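Local coordinates for divalent cation tolerance protein (Thermus thermophilus, PDB 1NZA) that probably takes part in resistance toward heavy metals, working as a metal-binding homotrimer of the CutA family, at the interface of chains A and B. Coordinates in Å, arbitrary orientation; residue numbers count along the deposited sequence, not the author numbering. Chains: chain A/B, Divalent cation tolerance protein.

Chains A and B, two copies from the homotrimer, meet in several patches, three of which are described. Contacts 1 and 3 are neighbours, their C-alpha centres about 9 Å apart; they share A:Ile87 and B:Val83, and both place strand 82-86 of chain B against strand 89-90 of chain A. In contact 2, strand 30-42 of one subunit pairs with the same strand of the other; its C-alpha centre lies about 22 Å from that of contact 1 and about 16 Å from that of contact 3. Antiparallel bridges in all three patches show that the subunits associate by extending sheets across the boundary, with side-chain packing and a salt bridge added around them.

Contact 1: the interface of chains A and B. Residues chain A 86-89; chain B 3, 61, 64, 83-84, 86.
A:Glu89 and B:Ala84 pair as an antiparallel bridge. In its main-chain part, B:Ala84 N donates to A:Glu89 O at 2.6 Å, nearly straight at the hydrogen (168°). B:Ala84 O accepts from A:Ala88 N at 2.8 Å, a more bent bond, and the peptide edges of A:Ala88 and A:Glu89 thus hold both polar groups of one residue.

The acidic contact is made by the A:Glu89 side chain. Its CG sits between the backbone N and the carbonyl carbon (chi1 52°), and the extended chain beyond it reaches B:Glu3, whose side chain it meets at about a right angle. A:Glu89 OE1 faces both oxygens of the other carboxylate, 2.7 Å from B:Glu3 OE1 and 3.0 Å from B:Glu3 OE2. Two bare carboxylates would repel at this separation; a shared proton could relieve that, but the structure alone does not show one.

Packing adds to this. The A:Glu89 carboxylate stacks on the B:Phe64 ring with planes 28° apart, offset toward the CD2 edge, where A:Glu89 CD is 3.3 Å from B:Phe64 CD2. The pyrrolidine rings of A:Pro86 and B:Pro86 touch through their CG atoms at 4.0 Å, and A:Ile87 CD1 reaches B:Val83 CG1 at 4.2 Å.

In the fold, strand 89-90 of chain A lines up beside strand 82-86 of chain B, while B:Glu3 comes from strand 2-9 and B:Phe64 from the start of helix 64-74.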
ATOM      1  N   PRO A  86      -9.290  -3.478   3.486  1.00 16.99           N
ATOM      2  CA  PRO A  86      -9.805  -4.842   3.354  1.00 16.67           C
ATOM      3  C   PRO A  86      -9.163  -5.683   2.255  1.00 16.30           C
ATOM      4  O   PRO A  86      -8.861  -5.178   1.179  1.00 16.98           O
ATOM      5  CB  PRO A  86     -11.291  -4.610   3.101  1.00 17.39           C
ATOM      6  CG  PRO A  86     -11.268  -3.386   2.226  1.00 17.32           C
ATOM      7  CD  PRO A  86     -10.222  -2.497   2.899  1.00 16.80           C
ATOM      8  N   ILE A  87      -8.935  -6.961   2.545  1.00 14.31           N
ATOM      9  CA  ILE A  87      -8.385  -7.882   1.557  1.00 15.02           C
ATOM     10  C   ILE A  87      -9.587  -8.542   0.878  1.00 16.87           C
ATOM     11  O   ILE A  87     -10.320  -9.327   1.504  1.00 18.71           O
ATOM     12  CB  ILE A  87      -7.491  -8.967   2.212  1.00 16.03           C
ATOM     13  CG1 ILE A  87      -6.205  -8.319   2.742  1.00 16.85           C
ATOM     14  CG2 ILE A  87      -7.169 -10.073   1.195  1.00 14.43           C
ATOM     15  CD1 ILE A  87      -5.270  -9.255   3.487  1.00 14.93           C
ATOM     16  N   ALA A  88      -9.796  -8.208  -0.393  1.00 17.84           N
ATOM     17  CA  ALA A  88     -10.906  -8.754  -1.173  1.00 18.23           C
ATOM     18  C   ALA A  88     -10.699 -10.223  -1.520  1.00 21.55           C
ATOM     19  O   ALA A  88     -11.649 -11.012  -1.524  1.00 22.33           O
ATOM     20  CB  ALA A  88     -11.084  -7.948  -2.451  1.00 17.86           C
ATOM     21  N   GLU A  89      -9.458 -10.583  -1.830  1.00 18.84           N
ATOM     22  CA  GLU A  89      -9.117 -11.956  -2.177  1.00 20.82           C
ATOM     23  C   GLU A  89      -7.606 -12.132  -2.200  1.00 21.52           C
ATOM     24  O   GLU A  89      -6.857 -11.168  -2.039  1.00 21.34           O
ATOM     25  CB  GLU A  89      -9.700 -12.325  -3.544  1.00 21.85           C
ATOM     26  CG  GLU A  89      -9.363 -11.354  -4.664  1.00 24.83           C
ATOM     27  CD  GLU A  89      -9.913 -11.804  -6.008  1.00 28.13           C
ATOM     28  OE1 GLU A  89      -9.896 -11.002  -6.965  1.00 26.88           O
ATOM     29  OE2 GLU A  89     -10.358 -12.966  -6.108  1.00 28.91           O
TER
ATOM     30  N   GLU B   3      -8.277  -4.014  -8.961  1.00 19.55           N
ATOM     31  CA  GLU B   3      -7.620  -4.304  -7.691  1.00 20.01           C
ATOM     32  C   GLU B   3      -6.147  -3.949  -7.695  1.00 18.74           C
ATOM     33  O   GLU B   3      -5.523  -3.870  -8.753  1.00 19.29           O
ATOM     34  CB  GLU B   3      -7.715  -5.800  -7.385  1.00 20.75           C
ATOM     35  CG  GLU B   3      -9.101  -6.340  -7.109  1.00 24.27           C
ATOM     36  CD  GLU B   3      -9.115  -7.859  -7.025  1.00 25.11           C
ATOM     37  OE1 GLU B   3      -9.887  -8.402  -6.207  1.00 24.99           O
ATOM     38  OE2 GLU B   3      -8.364  -8.512  -7.782  1.00 26.01           O
ATOM     39  N   THR B  61     -10.313  -8.468 -11.011  1.00 24.90           N
ATOM     40  CA  THR B  61     -10.758  -9.724 -10.420  1.00 26.16           C
ATOM     41  C   THR B  61     -10.838 -10.834 -11.465  1.00 26.45           C
ATOM     42  O   THR B  61     -10.718 -12.012 -11.135  1.00 26.66           O
ATOM     43  CB  THR B  61     -12.142  -9.573  -9.762  1.00 26.40           C
ATOM     44  OG1 THR B  61     -13.056  -8.984 -10.697  1.00 26.15           O
ATOM     45  CG2 THR B  61     -12.046  -8.700  -8.528  1.00 27.87           C
ATOM     46  N   PHE B  64      -7.192 -12.022 -11.850  1.00 25.17           N
ATOM     47  CA  PHE B  64      -6.629 -12.553 -10.611  1.00 25.23           C
ATOM     48  C   PHE B  64      -6.379 -14.059 -10.560  1.00 25.60           C
ATOM     49  O   PHE B  64      -5.296 -14.490 -10.169  1.00 23.86           O
ATOM     50  CB  PHE B  64      -7.488 -12.150  -9.407  1.00 25.14           C
ATOM     51  CG  PHE B  64      -6.807 -12.385  -8.088  1.00 24.89           C
ATOM     52  CD1 PHE B  64      -5.701 -11.624  -7.720  1.00 25.18           C
ATOM     53  CD2 PHE B  64      -7.243 -13.390  -7.234  1.00 24.59           C
ATOM     54  CE1 PHE B  64      -5.034 -11.861  -6.527  1.00 22.60           C
ATOM     55  CE2 PHE B  64      -6.580 -13.639  -6.032  1.00 24.34           C
ATOM     56  CZ  PHE B  64      -5.472 -12.870  -5.677  1.00 25.01           C
ATOM     57  N   VAL B  83      -2.117 -10.884  -2.064  1.00 19.73           N
ATOM     58  CA  VAL B  83      -3.357 -10.357  -1.505  1.00 19.13           C
ATOM     59  C   VAL B  83      -3.872  -9.201  -2.349  1.00 19.12           C
ATOM     60  O   VAL B  83      -3.111  -8.311  -2.726  1.00 18.78           O
ATOM     61  CB  VAL B  83      -3.162  -9.873  -0.048  1.00 19.50           C
ATOM     62  CG1 VAL B  83      -2.613 -11.014   0.815  1.00 21.55           C
ATOM     63  CG2 VAL B  83      -2.237  -8.669  -0.010  1.00 22.03           C
ATOM     64  N   ALA B  84      -5.167  -9.221  -2.648  1.00 17.02           N
ATOM     65  CA  ALA B  84      -5.776  -8.176  -3.461  1.00 16.39           C
ATOM     66  C   ALA B  84      -6.586  -7.193  -2.625  1.00 17.24           C
ATOM     67  O   ALA B  84      -7.391  -7.597  -1.784  1.00 18.10           O
ATOM     68  CB  ALA B  84      -6.675  -8.805  -4.525  1.00 16.11           C
ATOM     69  N   PRO B  86      -9.289  -4.020  -2.850  1.00 16.99           N
ATOM     70  CA  PRO B  86     -10.210  -3.448  -3.833  1.00 16.67           C
ATOM     71  C   PRO B  86     -10.026  -1.962  -4.120  1.00 16.30           C
ATOM     72  O   PRO B  86      -9.746  -1.182  -3.215  1.00 16.98           O
ATOM     73  CB  PRO B  86     -11.574  -3.747  -3.219  1.00 17.39           C
ATOM     74  CG  PRO B  86     -11.306  -3.534  -1.753  1.00 17.32           C
ATOM     75  CD  PRO B  86      -9.951  -4.210  -1.545  1.00 16.80           C
TER

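Contact 2: the interface of chains A and B. Residues chain A 16, 19-20, 23, 31, 33; chain B 38-40.
B:Ile40 turns its CG1 anti to the carbonyl carbon (chi1 -60°), and a second anti torsion (chi2 177°) stretches CD1 toward helix 12-24 of chain A. The terminal methyl, B:Ile40 CD1, lands 3.7 Å from A:Ala19 CB and 4.0 Å from A:Lys20 CG. The A:Lys20 contact uses the aliphatic root of the side chain, well short of its amine. At B:Thr38, CG2 lies anti to the backbone N, which brings this methyl 3.7 Å from A:Arg16 NH2, a guanidinium nitrogen; the two side chains cross at about a right angle.

Beneath these groups the two copies of strand 30-42 run antiparallel and are joined by paired main-chain bonds. A:Val31 and B:Ile40 exchange N-H and C=O in both directions, at 2.8 Å for A:Val31 N to B:Ile40 O and 2.9 Å for B:Ile40 N to A:Val31 O. A:Ile33 and B:Thr38 repeat the exchange, with A:Ile33 N to B:Thr38 O at 2.8 Å. This ladder sets the register that places B:Ile40 beside the helix; the strand pairing and the methyl packing probably reinforce each other in the trimer. The carbonyl oxygen of B:Ile40, atom O, is also approached by a methyl, A:Val23 CG2, at 3.5 Å.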
ATOM      1  N   ARG A  16      10.638  -1.836  14.237  1.00 16.72           N
ATOM      2  CA  ARG A  16      10.953  -3.215  14.590  1.00 16.09           C
ATOM      3  C   ARG A  16      10.273  -3.687  15.871  1.00 18.05           C
ATOM      4  O   ARG A  16       9.785  -4.817  15.940  1.00 18.75           O
ATOM      5  CB  ARG A  16      12.471  -3.380  14.709  1.00 16.14           C
ATOM      6  CG  ARG A  16      13.196  -3.180  13.391  1.00 17.29           C
ATOM      7  CD  ARG A  16      14.686  -3.417  13.549  1.00 20.71           C
ATOM      8  NE  ARG A  16      14.974  -4.805  13.914  1.00 23.41           N
ATOM      9  CZ  ARG A  16      14.923  -5.828  13.068  1.00 24.35           C
ATOM     10  NH1 ARG A  16      15.195  -7.056  13.496  1.00 25.70           N
ATOM     11  NH2 ARG A  16      14.614  -5.629  11.792  1.00 24.58           N
ATOM     12  N   ALA A  19       6.638  -4.234  14.988  1.00 18.80           N
ATOM     13  CA  ALA A  19       6.500  -5.389  14.108  1.00 19.56           C
ATOM     14  C   ALA A  19       6.680  -6.684  14.893  1.00 21.11           C
ATOM     15  O   ALA A  19       5.886  -7.614  14.763  1.00 21.03           O
ATOM     16  CB  ALA A  19       7.524  -5.320  12.972  1.00 18.17           C
ATOM     17  N   LYS A  20       7.722  -6.739  15.720  1.00 20.38           N
ATOM     18  CA  LYS A  20       7.983  -7.941  16.500  1.00 22.76           C
ATOM     19  C   LYS A  20       6.890  -8.204  17.525  1.00 22.58           C
ATOM     20  O   LYS A  20       6.426  -9.336  17.672  1.00 24.80           O
ATOM     21  CB  LYS A  20       9.342  -7.840  17.199  1.00 24.32           C
ATOM     22  CG  LYS A  20      10.521  -7.883  16.245  1.00 28.48           C
ATOM     23  CD  LYS A  20      11.830  -8.108  16.987  1.00 32.95           C
ATOM     24  CE  LYS A  20      12.135  -6.982  17.957  1.00 35.95           C
ATOM     25  NZ  LYS A  20      13.441  -7.200  18.640  1.00 36.92           N
ATOM     26  N   VAL A  23       3.669  -9.616  15.818  1.00 23.10           N
ATOM     27  CA  VAL A  23       3.799 -10.990  15.359  1.00 25.40           C
ATOM     28  C   VAL A  23       3.976 -11.953  16.537  1.00 27.65           C
ATOM     29  O   VAL A  23       3.362 -13.023  16.567  1.00 27.72           O
ATOM     30  CB  VAL A  23       4.983 -11.149  14.379  1.00 24.91           C
ATOM     31  CG1 VAL A  23       5.071 -12.588  13.895  1.00 24.73           C
ATOM     32  CG2 VAL A  23       4.793 -10.210  13.188  1.00 23.49           C
ATOM     33  N   VAL A  31       4.545  -8.783   8.999  1.00 15.00           N
ATOM     34  CA  VAL A  31       4.650  -7.330   9.007  1.00 15.26           C
ATOM     35  C   VAL A  31       5.798  -6.930   8.092  1.00 15.13           C
ATOM     36  O   VAL A  31       6.908  -7.449   8.230  1.00 15.44           O
ATOM     37  CB  VAL A  31       4.939  -6.772  10.415  1.00 16.55           C
ATOM     38  CG1 VAL A  31       5.146  -5.271  10.340  1.00 15.62           C
ATOM     39  CG2 VAL A  31       3.783  -7.088  11.357  1.00 18.09           C
ATOM     40  N   ILE A  33       8.223  -3.843   6.709  1.00 12.48           N
ATOM     41  CA  ILE A  33       8.686  -2.508   7.065  1.00 13.80           C
ATOM     42  C   ILE A  33       9.293  -1.859   5.830  1.00 11.63           C
ATOM     43  O   ILE A  33      10.232  -2.400   5.240  1.00 13.78           O
ATOM     44  CB  ILE A  33       9.764  -2.558   8.166  1.00 12.98           C
ATOM     45  CG1 ILE A  33       9.185  -3.218   9.424  1.00 14.42           C
ATOM     46  CG2 ILE A  33      10.287  -1.134   8.458  1.00 13.76           C
ATOM     47  CD1 ILE A  33      10.211  -3.432  10.531  1.00 16.34           C
TER
ATOM     48  N   THR B  38      11.865  -5.047   5.068  1.00 13.75           N
ATOM     49  CA  THR B  38      12.285  -5.974   6.113  1.00 16.18           C
ATOM     50  C   THR B  38      10.970  -6.655   6.441  1.00 16.42           C
ATOM     51  O   THR B  38       9.980  -5.978   6.707  1.00 18.24           O
ATOM     52  CB  THR B  38      12.768  -5.258   7.385  1.00 16.79           C
ATOM     53  OG1 THR B  38      14.026  -4.625   7.129  1.00 19.92           O
ATOM     54  CG2 THR B  38      12.931  -6.251   8.526  1.00 20.75           C
ATOM     55  N   SER B  39      10.934  -7.978   6.402  1.00 16.39           N
ATOM     56  CA  SER B  39       9.693  -8.670   6.711  1.00 15.62           C
ATOM     57  C   SER B  39       9.855  -9.528   7.955  1.00 17.66           C
ATOM     58  O   SER B  39      10.832 -10.265   8.101  1.00 17.05           O
ATOM     59  CB  SER B  39       9.254  -9.518   5.521  1.00 17.66           C
ATOM     60  OG  SER B  39       9.048  -8.691   4.384  1.00 19.99           O
ATOM     61  N   ILE B  40       8.892  -9.407   8.861  1.00 17.69           N
ATOM     62  CA  ILE B  40       8.914 -10.159  10.108  1.00 20.57           C
ATOM     63  C   ILE B  40       7.614 -10.953  10.172  1.00 21.40           C
ATOM     64  O   ILE B  40       6.526 -10.376  10.201  1.00 22.21           O
ATOM     65  CB  ILE B  40       9.037  -9.197  11.316  1.00 20.41           C
ATOM     66  CG1 ILE B  40      10.341  -8.392  11.194  1.00 21.82           C
ATOM     67  CG2 ILE B  40       9.035  -9.977  12.619  1.00 19.71           C
ATOM     68  CD1 ILE B  40      10.550  -7.364  12.287  1.00 24.32           C
TER

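Contact 3: the interface of chains A and B. Residues chain A 4, 58, 87, 90-91, 94-95; chain B 80-83.
A:Tyr94 and B:Glu81 make a face contact: the B:Glu81 CA lies over the centre of the phenol ring, 3.6 Å from its centroid, in a CH-pi arrangement. With its CG anti to the backbone N (chi1 170°), the extended B:Glu81 side chain then runs across the same ring, CG standing 3.4 Å from A:Tyr94 CZ. Its carboxylate emerges near the phenol hydroxyl, turned 24° from the ring plane.

Beyond the ring, that carboxylate meets A:Lys58 tip to tip. The ammonium nitrogen NZ forms a hydrogen bond and salt bridge with B:Glu81 OE1 at 2.6 Å, approaching on the syn side but 34° out of the carboxylate plane. Bends at chi2 and chi4 of A:Lys58 carry NZ to this oxygen.

A second layer of contacts positions B:Glu81 from either side. A:Asn91 grips the flanking carbonyls: its backbone N donates a hydrogen bond to B:Ile82 O at 2.7 Å, and its side-chain amide nitrogen ND2 donates one to B:Pro80 O at 2.9 Å. B:Val83 CG1 packs at the CD2-CE2 edge of the ring, 3.7 Å from A:Tyr94 CE2, and may limit its movement; it also reaches A:Leu95 CD2 at 4.1 Å.

Within the fold, A:Asn91 directly precedes helix 92-100, which supplies A:Tyr94 and A:Leu95, while A:Lys58 extends from strand 47-60. The partner segment leads into strand 82-86 of chain B, where A:Gly90 and B:Val83 pair in an antiparallel beta bridge.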
ATOM      1  N   VAL A   4      -5.029  -5.561   5.595  1.00 15.94           N
ATOM      2  CA  VAL A   4      -3.649  -5.091   5.506  1.00 14.91           C
ATOM      3  C   VAL A   4      -3.721  -3.756   6.243  1.00 13.69           C
ATOM      4  O   VAL A   4      -4.378  -2.814   5.784  1.00 15.68           O
ATOM      5  CB  VAL A   4      -3.189  -4.830   4.059  1.00 13.37           C
ATOM      6  CG1 VAL A   4      -1.818  -4.145   4.077  1.00 15.07           C
ATOM      7  CG2 VAL A   4      -3.090  -6.144   3.288  1.00 15.34           C
ATOM      8  N   LYS A  58      -0.302  -7.710   8.100  1.00 17.06           N
ATOM      9  CA  LYS A  58      -1.289  -8.690   7.636  1.00 17.62           C
ATOM     10  C   LYS A  58      -2.003  -9.254   8.866  1.00 18.91           C
ATOM     11  O   LYS A  58      -1.416 -10.006   9.642  1.00 16.97           O
ATOM     12  CB  LYS A  58      -0.590  -9.819   6.883  1.00 19.18           C
ATOM     13  CG  LYS A  58       0.521  -9.346   5.957  1.00 23.09           C
ATOM     14  CD  LYS A  58       0.024  -8.370   4.907  1.00 23.10           C
ATOM     15  CE  LYS A  58       1.184  -7.557   4.361  1.00 25.04           C
ATOM     16  NZ  LYS A  58       2.342  -8.439   4.012  1.00 28.45           N
ATOM     17  N   ILE A  87      -8.935  -6.961   2.545  1.00 14.31           N
ATOM     18  CA  ILE A  87      -8.385  -7.882   1.557  1.00 15.02           C
ATOM     19  C   ILE A  87      -9.587  -8.542   0.878  1.00 16.87           C
ATOM     20  O   ILE A  87     -10.320  -9.327   1.504  1.00 18.71           O
ATOM     21  CB  ILE A  87      -7.491  -8.967   2.212  1.00 16.03           C
ATOM     22  CG1 ILE A  87      -6.205  -8.319   2.742  1.00 16.85           C
ATOM     23  CG2 ILE A  87      -7.169 -10.073   1.195  1.00 14.43           C
ATOM     24  CD1 ILE A  87      -5.270  -9.255   3.487  1.00 14.93           C
ATOM     25  N   GLY A  90      -7.158 -13.364  -2.398  1.00 21.71           N
ATOM     26  CA  GLY A  90      -5.732 -13.612  -2.435  1.00 22.90           C
ATOM     27  C   GLY A  90      -5.401 -15.082  -2.508  1.00 24.38           C
ATOM     28  O   GLY A  90      -6.282 -15.928  -2.697  1.00 25.24           O
ATOM     29  N   ASN A  91      -4.119 -15.389  -2.371  1.00 24.32           N
ATOM     30  CA  ASN A  91      -3.673 -16.772  -2.397  1.00 26.17           C
ATOM     31  C   ASN A  91      -4.352 -17.462  -1.218  1.00 25.62           C
ATOM     32  O   ASN A  91      -4.043 -17.173  -0.063  1.00 26.53           O
ATOM     33  CB  ASN A  91      -2.150 -16.820  -2.254  1.00 25.79           C
ATOM     34  CG  ASN A  91      -1.617 -18.228  -2.236  1.00 27.67           C
ATOM     35  OD1 ASN A  91      -2.292 -19.159  -2.680  1.00 29.96           O
ATOM     36  ND2 ASN A  91      -0.401 -18.398  -1.733  1.00 25.25           N
ATOM     37  N   TYR A  94      -2.250 -18.746   1.462  1.00 29.33           N
ATOM     38  CA  TYR A  94      -1.583 -17.673   2.190  1.00 27.37           C
ATOM     39  C   TYR A  94      -2.540 -17.070   3.211  1.00 25.50           C
ATOM     40  O   TYR A  94      -2.162 -16.814   4.354  1.00 24.89           O
ATOM     41  CB  TYR A  94      -1.105 -16.571   1.238  1.00 26.58           C
ATOM     42  CG  TYR A  94      -0.388 -15.449   1.950  1.00 25.92           C
ATOM     43  CD1 TYR A  94       0.898 -15.631   2.460  1.00 26.08           C
ATOM     44  CD2 TYR A  94      -1.010 -14.221   2.161  1.00 25.50           C
ATOM     45  CE1 TYR A  94       1.548 -14.616   3.164  1.00 25.29           C
ATOM     46  CE2 TYR A  94      -0.371 -13.201   2.864  1.00 26.22           C
ATOM     47  CZ  TYR A  94       0.909 -13.406   3.361  1.00 26.57           C
ATOM     48  OH  TYR A  94       1.553 -12.396   4.046  1.00 26.88           O
ATOM     49  N   LEU A  95      -3.783 -16.844   2.798  1.00 24.41           N
ATOM     50  CA  LEU A  95      -4.770 -16.268   3.697  1.00 25.23           C
ATOM     51  C   LEU A  95      -5.110 -17.201   4.855  1.00 25.40           C
ATOM     52  O   LEU A  95      -5.411 -16.741   5.957  1.00 25.11           O
ATOM     53  CB  LEU A  95      -6.037 -15.898   2.924  1.00 24.57           C
ATOM     54  CG  LEU A  95      -5.866 -14.768   1.904  1.00 25.30           C
ATOM     55  CD1 LEU A  95      -7.205 -14.463   1.242  1.00 22.84           C
ATOM     56  CD2 LEU A  95      -5.318 -13.529   2.600  1.00 23.96           C
TER
ATOM     57  N   PRO B  80       3.458 -18.178  -1.583  1.00 25.84           N
ATOM     58  CA  PRO B  80       3.765 -16.756  -1.740  1.00 24.51           C
ATOM     59  C   PRO B  80       2.633 -15.842  -1.308  1.00 24.07           C
ATOM     60  O   PRO B  80       1.456 -16.197  -1.404  1.00 23.15           O
ATOM     61  CB  PRO B  80       4.056 -16.636  -3.230  1.00 25.36           C
ATOM     62  CG  PRO B  80       3.095 -17.615  -3.820  1.00 26.35           C
ATOM     63  CD  PRO B  80       3.241 -18.812  -2.895  1.00 25.49           C
ATOM     64  N   GLU B  81       2.993 -14.662  -0.824  1.00 20.87           N
ATOM     65  CA  GLU B  81       1.982 -13.707  -0.423  1.00 20.90           C
ATOM     66  C   GLU B  81       1.377 -13.095  -1.669  1.00 18.78           C
ATOM     67  O   GLU B  81       2.095 -12.529  -2.494  1.00 18.94           O
ATOM     68  CB  GLU B  81       2.579 -12.581   0.415  1.00 22.26           C
ATOM     69  CG  GLU B  81       1.586 -11.444   0.642  1.00 23.51           C
ATOM     70  CD  GLU B  81       2.197 -10.250   1.336  1.00 24.90           C
ATOM     71  OE1 GLU B  81       1.422  -9.402   1.822  1.00 26.27           O
ATOM     72  OE2 GLU B  81       3.442 -10.151   1.390  1.00 24.38           O
ATOM     73  N   ILE B  82       0.063 -13.224  -1.810  1.00 18.55           N
ATOM     74  CA  ILE B  82      -0.665 -12.637  -2.929  1.00 18.84           C
ATOM     75  C   ILE B  82      -1.997 -12.177  -2.353  1.00 20.43           C
ATOM     76  O   ILE B  82      -2.902 -12.990  -2.156  1.00 21.10           O
ATOM     77  CB  ILE B  82      -0.971 -13.655  -4.052  1.00 17.69           C
ATOM     78  CG1 ILE B  82       0.293 -14.424  -4.433  1.00 20.60           C
ATOM     79  CG2 ILE B  82      -1.515 -12.919  -5.276  1.00 18.23           C
ATOM     80  CD1 ILE B  82       0.073 -15.470  -5.518  1.00 21.14           C
ATOM     81  N   VAL B  83      -2.117 -10.884  -2.064  1.00 19.73           N
ATOM     82  CA  VAL B  83      -3.357 -10.357  -1.505  1.00 19.13           C
ATOM     83  C   VAL B  83      -3.872  -9.201  -2.349  1.00 19.12           C
ATOM     84  O   VAL B  83      -3.111  -8.311  -2.726  1.00 18.78           O
ATOM     85  CB  VAL B  83      -3.162  -9.873  -0.048  1.00 19.50           C
ATOM     86  CG1 VAL B  83      -2.613 -11.014   0.815  1.00 21.55           C
ATOM     87  CG2 VAL B  83      -2.237  -8.669  -0.010  1.00 22.03           C
TER